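Local coordinates for protein diaminopimelate decarboxylase (Aquifex aeolicus, PDB 2P3E) that probably catalyses the pyridoxal 5'-phosphate-dependent decarboxylation of meso-diaminopimelate to L-lysine, the last step of lysine biosynthesis, at residues B[40-43]-B[44-47]; B[131-134]-B[135-139]; B[215-218]-B[219-223]; B[361-364]-B[365-369]; B[311-314]-B[315-319]. All coordinates share one frame; numbering follows the deposited sequence.

How the interactions relate
All five contacts are local, each within one run of chain. Interactions 1, 2 and 3 lie in helices of the pyridoxal-binding barrel region: 1 and 2 at capped N-terminal turns, 3 inside a helix that packs on 258-269. Interactions 4 and 5 are turns joined to the strands of the mixed sheet, with nearest atoms about 8 Å apart. All touching residues of interaction 5 are buried, next to the predicted substrate site, and a carboxylate there serves a backbone N-H. Interaction 4 also uses a carboxylate, but at a partly exposed turn. Interaction 1 is a ring-arginine contact, interaction 3 a salt bridge on an exposed face. Interactions 2, 4 and 5 touch the second subunit; 2 and 4 meet across the dimer.

Interaction 1 of 5, residues B[40-43]-B[44-47]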
loop_
_atom_site.group_PDB
_atom_site.type_symbol
_atom_site.label_atom_id
_atom_site.label_comp_id
_atom_site.label_asym_id
_atom_site.label_seq_id
_atom_site.Cartn_x
_atom_site.Cartn_y
_atom_site.Cartn_z
ATOM N N SER B 40 -17.406 4.749 -14.343
ATOM C CA SER B 40 -18.657 4.753 -15.114
ATOM C C SER B 40 -19.815 4.327 -14.228
ATOM O O SER B 40 -19.892 3.178 -13.781
ATOM C CB SER B 40 -18.545 3.825 -16.334
ATOM O OG SER B 40 -19.837 3.492 -16.862
ATOM N N SER B 41 -20.745 5.257 -14.003
ATOM C CA SER B 41 -21.928 4.982 -13.215
ATOM C C SER B 41 -22.770 3.857 -13.829
ATOM O O SER B 41 -23.184 2.920 -13.124
ATOM C CB SER B 41 -22.765 6.263 -13.069
ATOM O OG SER B 41 -23.872 6.048 -12.226
ATOM N N ASN B 42 -23.014 3.942 -15.140
ATOM C CA ASN B 42 -23.886 2.972 -15.797
ATOM C C ASN B 42 -23.264 1.593 -15.911
ATOM O O ASN B 42 -23.986 0.596 -15.917
ATOM C CB ASN B 42 -24.384 3.475 -17.158
ATOM C CG ASN B 42 -25.533 4.445 -17.015
ATOM O OD1 ASN B 42 -26.594 4.088 -16.498
ATOM N ND2 ASN B 42 -25.311 5.703 -17.421
ATOM N N PHE B 43 -21.935 1.531 -16.011
ATOM C CA PHE B 43 -21.256 0.229 -15.948
ATOM C C PHE B 43 -21.510 -0.472 -14.617
ATOM O O PHE B 43 -21.861 -1.665 -14.597
ATOM C CB PHE B 43 -19.746 0.341 -16.209
ATOM C CG PHE B 43 -19.042 -0.999 -16.321
ATOM C CD1 PHE B 43 -18.924 -1.639 -17.556
ATOM C CD2 PHE B 43 -18.516 -1.632 -15.189
ATOM C CE1 PHE B 43 -18.283 -2.871 -17.666
ATOM C CE2 PHE B 43 -17.851 -2.862 -15.293
ATOM C CZ PHE B 43 -17.741 -3.480 -16.542
ATOM N N ILE B 44 -21.314 0.253 -13.514
ATOM C CA ILE B 44 -21.526 -0.296 -12.168
ATOM C C ILE B 44 -22.957 -0.829 -12.019
ATOM O O ILE B 44 -23.161 -1.978 -11.590
ATOM C CB ILE B 44 -21.211 0.742 -11.063
ATOM C CG1 ILE B 44 -19.717 1.119 -11.074
ATOM C CG2 ILE B 44 -21.573 0.193 -9.688
ATOM C CD1 ILE B 44 -19.383 2.376 -10.275
ATOM N N LYS B 45 -23.939 0.014 -12.365
ATOM C CA LYS B 45 -25.359 -0.335 -12.259
ATOM C C LYS B 45 -25.688 -1.577 -13.083
ATOM O O LYS B 45 -26.411 -2.453 -12.608
ATOM C CB LYS B 45 -26.271 0.841 -12.688
ATOM C CG LYS B 45 -26.227 2.083 -11.785
ATOM C CD LYS B 45 -26.909 3.294 -12.466
ATOM C CE LYS B 45 -27.028 4.495 -11.525
ATOM N NZ LYS B 45 -27.939 5.532 -12.115
ATOM N N GLU B 46 -25.163 -1.644 -14.303
ATOM C CA GLU B 46 -25.450 -2.752 -15.221
ATOM C C GLU B 46 -24.795 -4.074 -14.812
ATOM O O GLU B 46 -25.391 -5.139 -15.008
ATOM C CB GLU B 46 -25.064 -2.410 -16.660
ATOM C CG GLU B 46 -26.034 -1.428 -17.304
ATOM C CD GLU B 46 -25.467 -0.735 -18.524
ATOM O OE1 GLU B 46 -24.491 -1.236 -19.120
ATOM O OE2 GLU B 46 -26.019 0.327 -18.886
ATOM N N ARG B 47 -23.581 -4.011 -14.256
ATOM C CA ARG B 47 -22.968 -5.222 -13.672
ATOM C C ARG B 47 -23.782 -5.758 -12.498
ATOM O O ARG B 47 -23.962 -6.979 -12.368
ATOM C CB ARG B 47 -21.519 -4.975 -13.219
ATOM C CG ARG B 47 -20.588 -4.521 -14.338
ATOM C CD ARG B 47 -20.406 -5.563 -15.432
ATOM N NE ARG B 47 -19.526 -6.625 -14.949
ATOM C CZ ARG B 47 -18.810 -7.437 -15.723
ATOM N NH1 ARG B 47 -18.865 -7.333 -17.058
ATOM N NH2 ARG B 47 -18.039 -8.360 -15.153
#
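Arg-47 lies alongside the ring of Phe-43 one helical turn earlier. Its CG sits over one face, 3.8 Å from the ring centroid and 29° off the normal, a CH-pi contact. Arg-47 CD follows, 3.6 Å from Phe-43 CZ. The ring and the guanidinium are nearly parallel, with planes 16° apart. Phe-43 CG is anti to the backbone N (chi1 -173°), and the Arg-47 chain bends at chi2 and chi3, which keeps its methylenes against the ring. On another side of the helix, Lys-45 runs extended past Ser-41, with Lys-45 CE 3.6 Å from Ser-41 OG.

The next layer is the backbone. Arg-47 N donates to Phe-43 O at 2.9 Å, and the residues before it repeat the pattern. Ser-40 is the N-cap: its OG accepts from Phe-43 N at 3.0 Å. Glu-21 bonds to the same OG and also to Asn-42 N. Further out, Ser-41 OG bonds to Glu-397, and Arg-47 pairs with Glu-255 and bonds to Ser-283 O. Ile-44 packs on helices 70-78 and 282-285. Arg-47 thus does two jobs: its aliphatic part covers an aromatic face, while its charged end goes to Glu-255 and a backbone carbonyl.

Interaction 2 of 5, residues B[131-134]-B[135-139]; sequences SRQE and LDVLN
Gln-133 and Val-137 meet one turn apart at the start of helix 132-145, and the contact is mostly backbone. Val-137 N donates to Gln-133 O at 2.9 Å. Leu-138 N donates to Glu-134 O at 2.8 Å. Leu-135 and Asp-136 make longer bonds of the same kind to Ser-131 and Arg-132.

Capping comes next. Ser-131 is the N-cap, and its OG accepts from Glu-134 N at 3.2 Å.

Side-chain packing is modest. The CG2 methyl of Val-137 stands on the backbone-N side of its residue, opposite the carbonyl carbon, and so lies against a carbonyl, 3.3 Å from Gln-133 O. The carbon-carbon contact is that of Leu-135 CD1, which rests 3.9 Å from Arg-132 CA.

The polar ends turn to other partners: Glu-134 bridges to Lys-111 through OE2 and accepts from Glu-130 N through OE1, and Asp-136 OD1 bonds to Tyr-189 OH. Gln-133 OE1 accepts from Leu-298 N of the second subunit, so this turn is part of the dimer interface.

The helix belongs to the beta-alpha-beta unit of strands 126-129 and 149-156, where Leu-138 packs on strand 126-129 and helix 113-121, while Leu-135 meets that strand and helix 183-191.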
loop_
_atom_site.group_PDB
_atom_site.type_symbol
_atom_site.label_atom_id
_atom_site.label_comp_id
_atom_site.label_asym_id
_atom_site.label_seq_id
_atom_site.Cartn_x
_atom_site.Cartn_y
_atom_site.Cartn_z
ATOM N N SER B 131 -13.132 -19.051 12.833
ATOM C CA SER B 131 -12.516 -19.934 13.827
ATOM C C SER B 131 -13.463 -20.313 14.966
ATOM O O SER B 131 -14.474 -19.654 15.211
ATOM C CB SER B 131 -11.236 -19.305 14.417
ATOM O OG SER B 131 -11.569 -18.114 15.108
ATOM N N ARG B 132 -13.110 -21.380 15.670
ATOM C CA ARG B 132 -13.856 -21.798 16.848
ATOM C C ARG B 132 -13.726 -20.806 18.011
ATOM O O ARG B 132 -14.674 -20.596 18.767
ATOM C CB ARG B 132 -13.372 -23.165 17.308
ATOM C CG ARG B 132 -14.260 -23.764 18.392
ATOM C CD ARG B 132 -13.914 -25.212 18.657
ATOM N NE ARG B 132 -14.359 -26.097 17.575
ATOM C CZ ARG B 132 -14.538 -27.408 17.718
ATOM N NH1 ARG B 132 -14.321 -27.984 18.897
ATOM N NH2 ARG B 132 -14.945 -28.138 16.690
ATOM N N GLN B 133 -12.541 -20.216 18.174
ATOM C CA GLN B 133 -12.357 -19.200 19.199
ATOM C C GLN B 133 -13.271 -17.993 18.939
ATOM O O GLN B 133 -13.866 -17.439 19.873
ATOM C CB GLN B 133 -10.883 -18.803 19.310
ATOM C CG GLN B 133 -10.596 -17.927 20.510
ATOM C CD GLN B 133 -9.120 -17.770 20.796
ATOM O OE1 GLN B 133 -8.273 -17.972 19.920
ATOM N NE2 GLN B 133 -8.801 -17.419 22.042
ATOM N N GLU B 134 -13.414 -17.629 17.663
ATOM C CA GLU B 134 -14.353 -16.599 17.229
ATOM C C GLU B 134 -15.795 -16.934 17.621
ATOM O O GLU B 134 -16.532 -16.049 18.016
ATOM C CB GLU B 134 -14.238 -16.330 15.714
ATOM C CG GLU B 134 -15.197 -15.238 15.193
ATOM C CD GLU B 134 -15.187 -15.077 13.673
ATOM O OE1 GLU B 134 -14.223 -15.544 13.026
ATOM O OE2 GLU B 134 -16.163 -14.500 13.122
ATOM N N LEU B 135 -16.193 -18.201 17.498
ATOM C CA LEU B 135 -17.498 -18.643 18.014
ATOM C C LEU B 135 -17.692 -18.283 19.510
ATOM O O LEU B 135 -18.711 -17.721 19.879
ATOM C CB LEU B 135 -17.697 -20.149 17.786
ATOM C CG LEU B 135 -17.831 -20.654 16.333
ATOM C CD1 LEU B 135 -17.724 -22.178 16.270
ATOM C CD2 LEU B 135 -19.132 -20.198 15.741
ATOM N N ASP B 136 -16.697 -18.608 20.331
ATOM C CA ASP B 136 -16.704 -18.354 21.775
ATOM C C ASP B 136 -16.760 -16.855 22.080
ATOM O O ASP B 136 -17.550 -16.401 22.932
ATOM C CB ASP B 136 -15.441 -18.958 22.400
ATOM C CG ASP B 136 -15.472 -20.468 22.439
ATOM O OD1 ASP B 136 -16.571 -21.036 22.524
ATOM O OD2 ASP B 136 -14.391 -21.095 22.388
ATOM N N VAL B 137 -15.924 -16.098 21.365
ATOM C CA VAL B 137 -15.865 -14.637 21.480
ATOM C C VAL B 137 -17.178 -13.976 21.093
ATOM O O VAL B 137 -17.709 -13.160 21.862
ATOM C CB VAL B 137 -14.689 -14.039 20.653
ATOM C CG1 VAL B 137 -14.767 -12.505 20.632
ATOM C CG2 VAL B 137 -13.354 -14.507 21.206
ATOM N N LEU B 138 -17.709 -14.322 19.911
ATOM C CA LEU B 138 -19.011 -13.824 19.472
ATOM C C LEU B 138 -20.122 -14.170 20.456
ATOM O O LEU B 138 -21.017 -13.356 20.714
ATOM C CB LEU B 138 -19.395 -14.411 18.110
ATOM C CG LEU B 138 -19.186 -13.650 16.813
ATOM C CD1 LEU B 138 -19.814 -14.490 15.698
ATOM C CD2 LEU B 138 -19.795 -12.247 16.849
ATOM N N ASN B 139 -20.076 -15.392 20.977
ATOM C CA ASN B 139 -21.073 -15.845 21.950
ATOM C C ASN B 139 -20.982 -15.008 23.239
ATOM O O ASN B 139 -22.003 -14.601 23.799
ATOM C CB ASN B 139 -20.878 -17.332 22.252
ATOM C CG ASN B 139 -21.953 -17.895 23.172
ATOM O OD1 ASN B 139 -23.143 -17.875 22.852
ATOM N ND2 ASN B 139 -21.527 -18.409 24.323
#

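Interaction 3 of 5, residues B[215-218]-B[219-223]; sequences YREA and VEKVV
Arg-216 and Glu-220 form an i to i+4 salt bridge on helix 214-231, the helix of a beta-alpha-beta unit between strands 196-202 and 238-240 of the barrel. Arg-216 NH1 donates to Glu-220 OE2 at 3.2 Å with an N-H...O angle of 164°. The two side chains lie side by side and point the same way. The oxygen sits in the guanidinium plane, at its edge. The carboxylate is turned almost square to that plane, 80° away, and NH1 meets OE2 from above the carboxylate plane. The Arg-216 chain sets off away from its backbone N (chi1 -159°) and bends at chi3, which folds the guanidinium back to Glu-220. With an alanine in place of Glu-220, the Arg-216 guanidinium would probably lose this mate and be freer to turn.

One residue on, Glu-217 and Lys-221 also run alongside, but their charges stay apart, with Glu-217 OE2 4.2 Å from Lys-221 NZ, beyond a salt bridge. The backbone bonds are regular: Glu-220 N reaches Arg-216 O at 2.8 Å, and Lys-221 N reaches Glu-217 O at 3.0 Å.

The buried side is different. Val-219 packs on leucines of helix 258-269. Tyr-215 OH bonds to Gly-243 O, beside Gly-244 of the predicted cofactor site. The CG2 methyl of Val-219 lies 3.2 Å from Tyr-215 O.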
loop_
_atom_site.group_PDB
_atom_site.type_symbol
_atom_site.label_atom_id
_atom_site.label_comp_id
_atom_site.label_asym_id
_atom_site.label_seq_id
_atom_site.Cartn_x
_atom_site.Cartn_y
_atom_site.Cartn_z
ATOM N N TYR B 215 -16.743 -23.903 -9.474
ATOM C CA TYR B 215 -17.927 -23.557 -8.695
ATOM C C TYR B 215 -18.890 -24.739 -8.537
ATOM O O TYR B 215 -19.543 -24.862 -7.508
ATOM C CB TYR B 215 -18.654 -22.362 -9.294
ATOM C CG TYR B 215 -18.018 -21.011 -8.955
ATOM C CD1 TYR B 215 -18.306 -20.355 -7.736
ATOM C CD2 TYR B 215 -17.170 -20.390 -9.854
ATOM C CE1 TYR B 215 -17.719 -19.089 -7.428
ATOM C CE2 TYR B 215 -16.585 -19.147 -9.575
ATOM C CZ TYR B 215 -16.854 -18.501 -8.361
ATOM O OH TYR B 215 -16.256 -17.265 -8.121
ATOM N N ARG B 216 -18.992 -25.593 -9.555
ATOM C CA ARG B 216 -19.927 -26.717 -9.481
ATOM C C ARG B 216 -19.584 -27.627 -8.293
ATOM O O ARG B 216 -20.418 -27.806 -7.416
ATOM C CB ARG B 216 -20.002 -27.504 -10.800
ATOM C CG ARG B 216 -21.303 -28.320 -10.932
ATOM C CD ARG B 216 -21.146 -29.606 -11.773
ATOM N NE ARG B 216 -20.152 -30.506 -11.194
ATOM C CZ ARG B 216 -20.373 -31.350 -10.187
ATOM N NH1 ARG B 216 -21.579 -31.461 -9.622
ATOM N NH2 ARG B 216 -19.368 -32.082 -9.732
ATOM N N GLU B 217 -18.353 -28.149 -8.248
ATOM C CA GLU B 217 -17.932 -29.067 -7.182
ATOM C C GLU B 217 -17.998 -28.386 -5.827
ATOM O O GLU B 217 -18.445 -28.987 -4.850
ATOM C CB GLU B 217 -16.511 -29.628 -7.412
ATOM C CG GLU B 217 -16.071 -30.642 -6.314
ATOM C CD GLU B 217 -14.663 -31.208 -6.516
ATOM O OE1 GLU B 217 -13.939 -30.763 -7.433
ATOM O OE2 GLU B 217 -14.281 -32.116 -5.732
ATOM N N ALA B 218 -17.554 -27.130 -5.789
ATOM C CA ALA B 218 -17.555 -26.333 -4.561
ATOM C C ALA B 218 -18.950 -26.228 -3.981
ATOM O O ALA B 218 -19.174 -26.571 -2.815
ATOM C CB ALA B 218 -16.968 -24.929 -4.828
ATOM N N VAL B 219 -19.885 -25.748 -4.798
ATOM C CA VAL B 219 -21.278 -25.597 -4.381
ATOM C C VAL B 219 -21.937 -26.965 -4.096
ATOM O O VAL B 219 -22.770 -27.073 -3.200
ATOM C CB VAL B 219 -22.097 -24.731 -5.409
ATOM C CG1 VAL B 219 -23.572 -24.669 -5.051
ATOM C CG2 VAL B 219 -21.509 -23.301 -5.491
ATOM N N GLU B 220 -21.539 -27.995 -4.837
ATOM C CA GLU B 220 -22.019 -29.361 -4.577
ATOM C C GLU B 220 -21.690 -29.780 -3.150
ATOM O O GLU B 220 -22.551 -30.278 -2.432
ATOM C CB GLU B 220 -21.423 -30.345 -5.581
ATOM C CG GLU B 220 -21.897 -31.768 -5.422
ATOM C CD GLU B 220 -20.972 -32.743 -6.126
ATOM O OE1 GLU B 220 -19.785 -32.835 -5.716
ATOM O OE2 GLU B 220 -21.418 -33.413 -7.086
ATOM N N LYS B 221 -20.458 -29.524 -2.727
ATOM C CA LYS B 221 -20.040 -29.820 -1.349
ATOM C C LYS B 221 -20.878 -29.069 -0.324
ATOM O O LYS B 221 -21.255 -29.626 0.706
ATOM C CB LYS B 221 -18.553 -29.482 -1.142
ATOM C CG LYS B 221 -17.575 -30.179 -2.078
ATOM C CD LYS B 221 -17.468 -31.659 -1.816
ATOM C CE LYS B 221 -16.362 -32.281 -2.683
ATOM N NZ LYS B 221 -16.279 -33.746 -2.392
ATOM N N VAL B 222 -21.147 -27.792 -0.595
ATOM C CA VAL B 222 -21.972 -26.980 0.295
ATOM C C VAL B 222 -23.414 -27.485 0.350
ATOM O O VAL B 222 -24.024 -27.516 1.430
ATOM C CB VAL B 222 -21.921 -25.477 -0.078
ATOM C CG1 VAL B 222 -23.024 -24.703 0.642
ATOM C CG2 VAL B 222 -20.548 -24.899 0.294
ATOM N N VAL B 223 -23.942 -27.889 -0.811
ATOM C CA VAL B 223 -25.310 -28.424 -0.904
ATOM C C VAL B 223 -25.413 -29.724 -0.096
ATOM O O VAL B 223 -26.380 -29.929 0.645
ATOM C CB VAL B 223 -25.749 -28.659 -2.383
ATOM C CG1 VAL B 223 -27.034 -29.529 -2.465
ATOM C CG2 VAL B 223 -25.977 -27.330 -3.079
#

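Interaction 4 of 5, residues B[361-364]-B[365-369]; sequences EEVQ and RGEYL
Gln-364 and Glu-367 are the ends of a type II beta turn that leads from strand 358-361 into strand 368-371. The tight part is the grip between these two residues. Glu-367 N donates to Gln-364 O at 3.1 Å and closes the turn. Within it, Gly-366 has a positive phi of 99°, where a side chain would jam against the preceding carbonyl. In return, Gln-364 N donates to Glu-367 OE2 at 2.7 Å. It meets this oxygen from above the carboxylate plane, 49° out of it. With chi1 at -81°, Glu-367 starts out anti to its carbonyl carbon, and the extended chain carries the carboxylate back across the turn. Arg-336 makes a salt bridge to the same OE2, so a backbone N-H and a positive charge share one oxygen. That would probably favour the ionised form of Glu-367.

Next to this grip, Val-363 CG1 touches Leu-369 CD2 at 3.8 Å. The same CG1 of Val-363 lies 3.7 Å from Glu-367 OE1. Val-363 packs further on Val-295 of strand 289-301. Arg-365 leaves the turn and makes a salt bridge with Glu-113 of the second subunit.

The Gln-364 side chain is the looser part. It is exposed, and its chain bends at chi2. One water bridges this side: it donates to Gln-364 OE1 at 2.8 Å and accepts from Arg-365 N at 3.0 Å.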
loop_
_atom_site.group_PDB
_atom_site.type_symbol
_atom_site.label_atom_id
_atom_site.label_comp_id
_atom_site.label_asym_id
_atom_site.label_seq_id
_atom_site.Cartn_x
_atom_site.Cartn_y
_atom_site.Cartn_z
ATOM N N GLU B 361 1.619 3.003 -28.343
ATOM C CA GLU B 361 1.824 4.140 -29.233
ATOM C C GLU B 361 2.844 5.051 -28.581
ATOM O O GLU B 361 2.819 5.256 -27.350
ATOM C CB GLU B 361 0.505 4.872 -29.390
ATOM C CG GLU B 361 0.234 5.440 -30.749
ATOM C CD GLU B 361 -1.184 5.972 -30.873
ATOM O OE1 GLU B 361 -2.158 5.188 -30.747
ATOM O OE2 GLU B 361 -1.317 7.184 -31.106
ATOM N N GLU B 362 3.776 5.558 -29.387
ATOM C CA GLU B 362 4.735 6.529 -28.912
ATOM C C GLU B 362 3.912 7.687 -28.352
ATOM O O GLU B 362 2.973 8.158 -29.013
ATOM C CB GLU B 362 5.640 7.018 -30.053
ATOM C CG GLU B 362 6.730 6.042 -30.435
ATOM C CD GLU B 362 7.648 6.563 -31.533
ATOM O OE1 GLU B 362 7.227 7.437 -32.318
ATOM O OE2 GLU B 362 8.798 6.092 -31.602
ATOM N N VAL B 363 4.215 8.084 -27.124
ATOM C CA VAL B 363 3.537 9.208 -26.476
ATOM C C VAL B 363 4.586 10.199 -26.010
ATOM O O VAL B 363 5.730 9.824 -25.783
ATOM C CB VAL B 363 2.659 8.754 -25.274
ATOM C CG1 VAL B 363 1.363 8.091 -25.775
ATOM C CG2 VAL B 363 3.450 7.826 -24.321
ATOM N N GLN B 364 4.210 11.465 -25.879
ATOM C CA GLN B 364 5.167 12.490 -25.472
ATOM C C GLN B 364 4.823 13.085 -24.106
ATOM O O GLN B 364 3.714 12.889 -23.600
ATOM C CB GLN B 364 5.257 13.589 -26.542
ATOM C CG GLN B 364 5.812 13.088 -27.923
ATOM C CD GLN B 364 7.205 12.450 -27.833
ATOM O OE1 GLN B 364 8.191 13.118 -27.505
ATOM N NE2 GLN B 364 7.287 11.145 -28.125
ATOM N N ARG B 365 5.782 13.821 -23.540
ATOM C CA ARG B 365 5.582 14.547 -22.299
ATOM C C ARG B 365 4.313 15.406 -22.406
ATOM O O ARG B 365 4.117 16.100 -23.405
ATOM C CB ARG B 365 6.815 15.417 -21.991
ATOM C CG ARG B 365 6.627 16.379 -20.816
ATOM C CD ARG B 365 7.970 16.874 -20.227
ATOM N NE ARG B 365 7.830 17.284 -18.812
ATOM C CZ ARG B 365 7.546 18.527 -18.452
ATOM N NH1 ARG B 365 7.379 19.431 -19.397
ATOM N NH2 ARG B 365 7.435 18.875 -17.179
ATOM N N GLY B 366 3.444 15.318 -21.398
ATOM C CA GLY B 366 2.211 16.108 -21.353
ATOM C C GLY B 366 0.976 15.328 -21.805
ATOM O O GLY B 366 -0.157 15.682 -21.458
ATOM N N GLU B 367 1.187 14.268 -22.586
ATOM C CA GLU B 367 0.072 13.430 -23.040
ATOM C C GLU B 367 -0.449 12.568 -21.897
ATOM O O GLU B 367 0.292 12.269 -20.969
ATOM C CB GLU B 367 0.513 12.495 -24.156
ATOM C CG GLU B 367 0.575 13.125 -25.517
ATOM C CD GLU B 367 0.785 12.076 -26.582
ATOM O OE1 GLU B 367 -0.141 11.268 -26.856
ATOM O OE2 GLU B 367 1.887 12.062 -27.135
ATOM N N TYR B 368 -1.710 12.146 -21.999
ATOM C CA TYR B 368 -2.325 11.290 -20.979
ATOM C C TYR B 368 -2.478 9.839 -21.440
ATOM O O TYR B 368 -2.721 9.581 -22.633
ATOM C CB TYR B 368 -3.702 11.836 -20.583
ATOM C CG TYR B 368 -3.684 13.282 -20.163
ATOM C CD1 TYR B 368 -3.239 13.652 -18.890
ATOM C CD2 TYR B 368 -4.106 14.292 -21.048
ATOM C CE1 TYR B 368 -3.222 15.008 -18.504
ATOM C CE2 TYR B 368 -4.085 15.645 -20.673
ATOM C CZ TYR B 368 -3.648 15.987 -19.410
ATOM O OH TYR B 368 -3.644 17.307 -19.017
ATOM N N LEU B 369 -2.342 8.905 -20.488
ATOM C CA LEU B 369 -2.611 7.481 -20.726
ATOM C C LEU B 369 -3.787 7.023 -19.845
ATOM O O LEU B 369 -4.010 7.588 -18.768
ATOM C CB LEU B 369 -1.369 6.637 -20.385
ATOM C CG LEU B 369 -0.036 6.982 -21.086
ATOM C CD1 LEU B 369 1.111 6.081 -20.607
ATOM C CD2 LEU B 369 -0.240 6.851 -22.586
HETATM O O HOH W 1 8.378 14.113 -24.919
#

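Interaction 5 of 5, residues B[311-314]-B[315-319]; sequences AGMN and DLIRP
Asp-315 has the most surface buried here, and its carboxylate folds back onto the loop before it. OD2 of Asp-315 accepts from Gly-312 N at 3.1 Å with its anti lone pair. A chi1 of -62° puts the Asp-315 carboxylate beside its own backbone N and aims it at that N-H. Gly-312 O in turn takes two donors, Leu-316 N at 2.9 Å in the carbonyl plane and Asp-315 N at 2.8 Å from above it. The Asn-314 amide lies alongside the carboxylate, its plane turned 59° from it. A leucine at Asp-315 would probably leave Gly-312 N without its acceptor and let the loop shift.

Met-313 is next in buried surface. Its CA makes a CA-H...O contact with Leu-316 O at 3.4 Å, and its N bonds to Asp-352. Ile-317 CB rests 3.5 Å from Met-313 O, and Ile-317 also packs on Ile-317 of the second subunit. The result is a buried loop whose backbone is satisfied partly from within, leading into Arg-318, a predicted substrate-binding residue.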
loop_
_atom_site.group_PDB
_atom_site.type_symbol
_atom_site.label_atom_id
_atom_site.label_comp_id
_atom_site.label_asym_id
_atom_site.label_seq_id
_atom_site.Cartn_x
_atom_site.Cartn_y
_atom_site.Cartn_z
ATOM N N ALA B 311 1.522 8.700 -12.077
ATOM C CA ALA B 311 0.868 7.698 -11.240
ATOM C C ALA B 311 1.804 6.542 -11.040
ATOM O O ALA B 311 2.494 6.106 -11.975
ATOM C CB ALA B 311 -0.442 7.203 -11.872
ATOM N N GLY B 312 1.834 6.021 -9.826
ATOM C CA GLY B 312 2.712 4.891 -9.528
ATOM C C GLY B 312 2.063 3.850 -8.644
ATOM O O GLY B 312 0.822 3.784 -8.513
ATOM N N MET B 313 2.911 3.024 -8.030
ATOM C CA MET B 313 2.438 1.943 -7.176
ATOM C C MET B 313 1.642 2.473 -5.978
ATOM O O MET B 313 0.877 1.725 -5.351
ATOM C CB MET B 313 3.615 1.072 -6.717
ATOM C CG MET B 313 4.578 1.779 -5.761
ATOM S SD MET B 313 6.016 0.747 -5.368
ATOM C CE MET B 313 5.271 -0.605 -4.418
ATOM N N ASN B 314 1.859 3.743 -5.654
ATOM C CA ASN B 314 1.094 4.450 -4.628
ATOM C C ASN B 314 -0.363 4.637 -5.018
ATOM O O ASN B 314 -1.220 4.782 -4.140
ATOM C CB ASN B 314 1.710 5.835 -4.362
ATOM C CG ASN B 314 1.738 6.722 -5.615
ATOM O OD1 ASN B 314 2.321 6.373 -6.653
ATOM N ND2 ASN B 314 1.121 7.886 -5.512
ATOM N N ASP B 315 -0.626 4.658 -6.328
ATOM C CA ASP B 315 -1.984 4.856 -6.882
ATOM C C ASP B 315 -2.627 3.535 -7.272
ATOM O O ASP B 315 -3.811 3.311 -7.003
ATOM C CB ASP B 315 -1.937 5.780 -8.108
ATOM C CG ASP B 315 -1.421 7.178 -7.770
ATOM O OD1 ASP B 315 -2.102 7.915 -7.013
ATOM O OD2 ASP B 315 -0.333 7.540 -8.268
ATOM N N LEU B 316 -1.839 2.665 -7.914
ATOM C CA LEU B 316 -2.313 1.353 -8.356
ATOM C C LEU B 316 -1.182 0.385 -8.136
ATOM O O LEU B 316 -0.154 0.445 -8.825
ATOM C CB LEU B 316 -2.712 1.372 -9.848
ATOM C CG LEU B 316 -3.159 0.042 -10.496
ATOM C CD1 LEU B 316 -4.348 -0.599 -9.786
ATOM C CD2 LEU B 316 -3.477 0.230 -11.990
ATOM N N ILE B 317 -1.361 -0.492 -7.157
ATOM C CA ILE B 317 -0.254 -1.325 -6.687
ATOM C C ILE B 317 -0.164 -2.682 -7.401
ATOM O O ILE B 317 0.834 -3.380 -7.276
ATOM C CB ILE B 317 -0.356 -1.520 -5.147
ATOM C CG1 ILE B 317 1.029 -1.828 -4.536
ATOM C CG2 ILE B 317 -1.443 -2.565 -4.802
ATOM C CD1 ILE B 317 1.043 -1.709 -2.968
ATOM N N ARG B 318 -1.212 -3.064 -8.135
ATOM C CA ARG B 318 -1.325 -4.443 -8.637
ATOM C C ARG B 318 -0.146 -4.873 -9.554
ATOM O O ARG B 318 0.385 -5.977 -9.370
ATOM C CB ARG B 318 -2.692 -4.683 -9.295
ATOM C CG ARG B 318 -3.893 -4.425 -8.347
ATOM C CD ARG B 318 -5.221 -4.883 -8.960
ATOM N NE ARG B 318 -5.309 -6.340 -9.007
ATOM C CZ ARG B 318 -5.226 -7.075 -10.117
ATOM N NH1 ARG B 318 -5.064 -6.506 -11.306
ATOM N NH2 ARG B 318 -5.322 -8.393 -10.036
ATOM N N PRO B 319 0.244 -4.036 -10.555
ATOM C CA PRO B 319 1.409 -4.416 -11.380
ATOM C C PRO B 319 2.667 -4.685 -10.535
ATOM O O PRO B 319 3.285 -5.741 -10.683
ATOM C CB PRO B 319 1.607 -3.201 -12.287
ATOM C CG PRO B 319 0.210 -2.643 -12.428
ATOM C CD PRO B 319 -0.355 -2.776 -11.046
#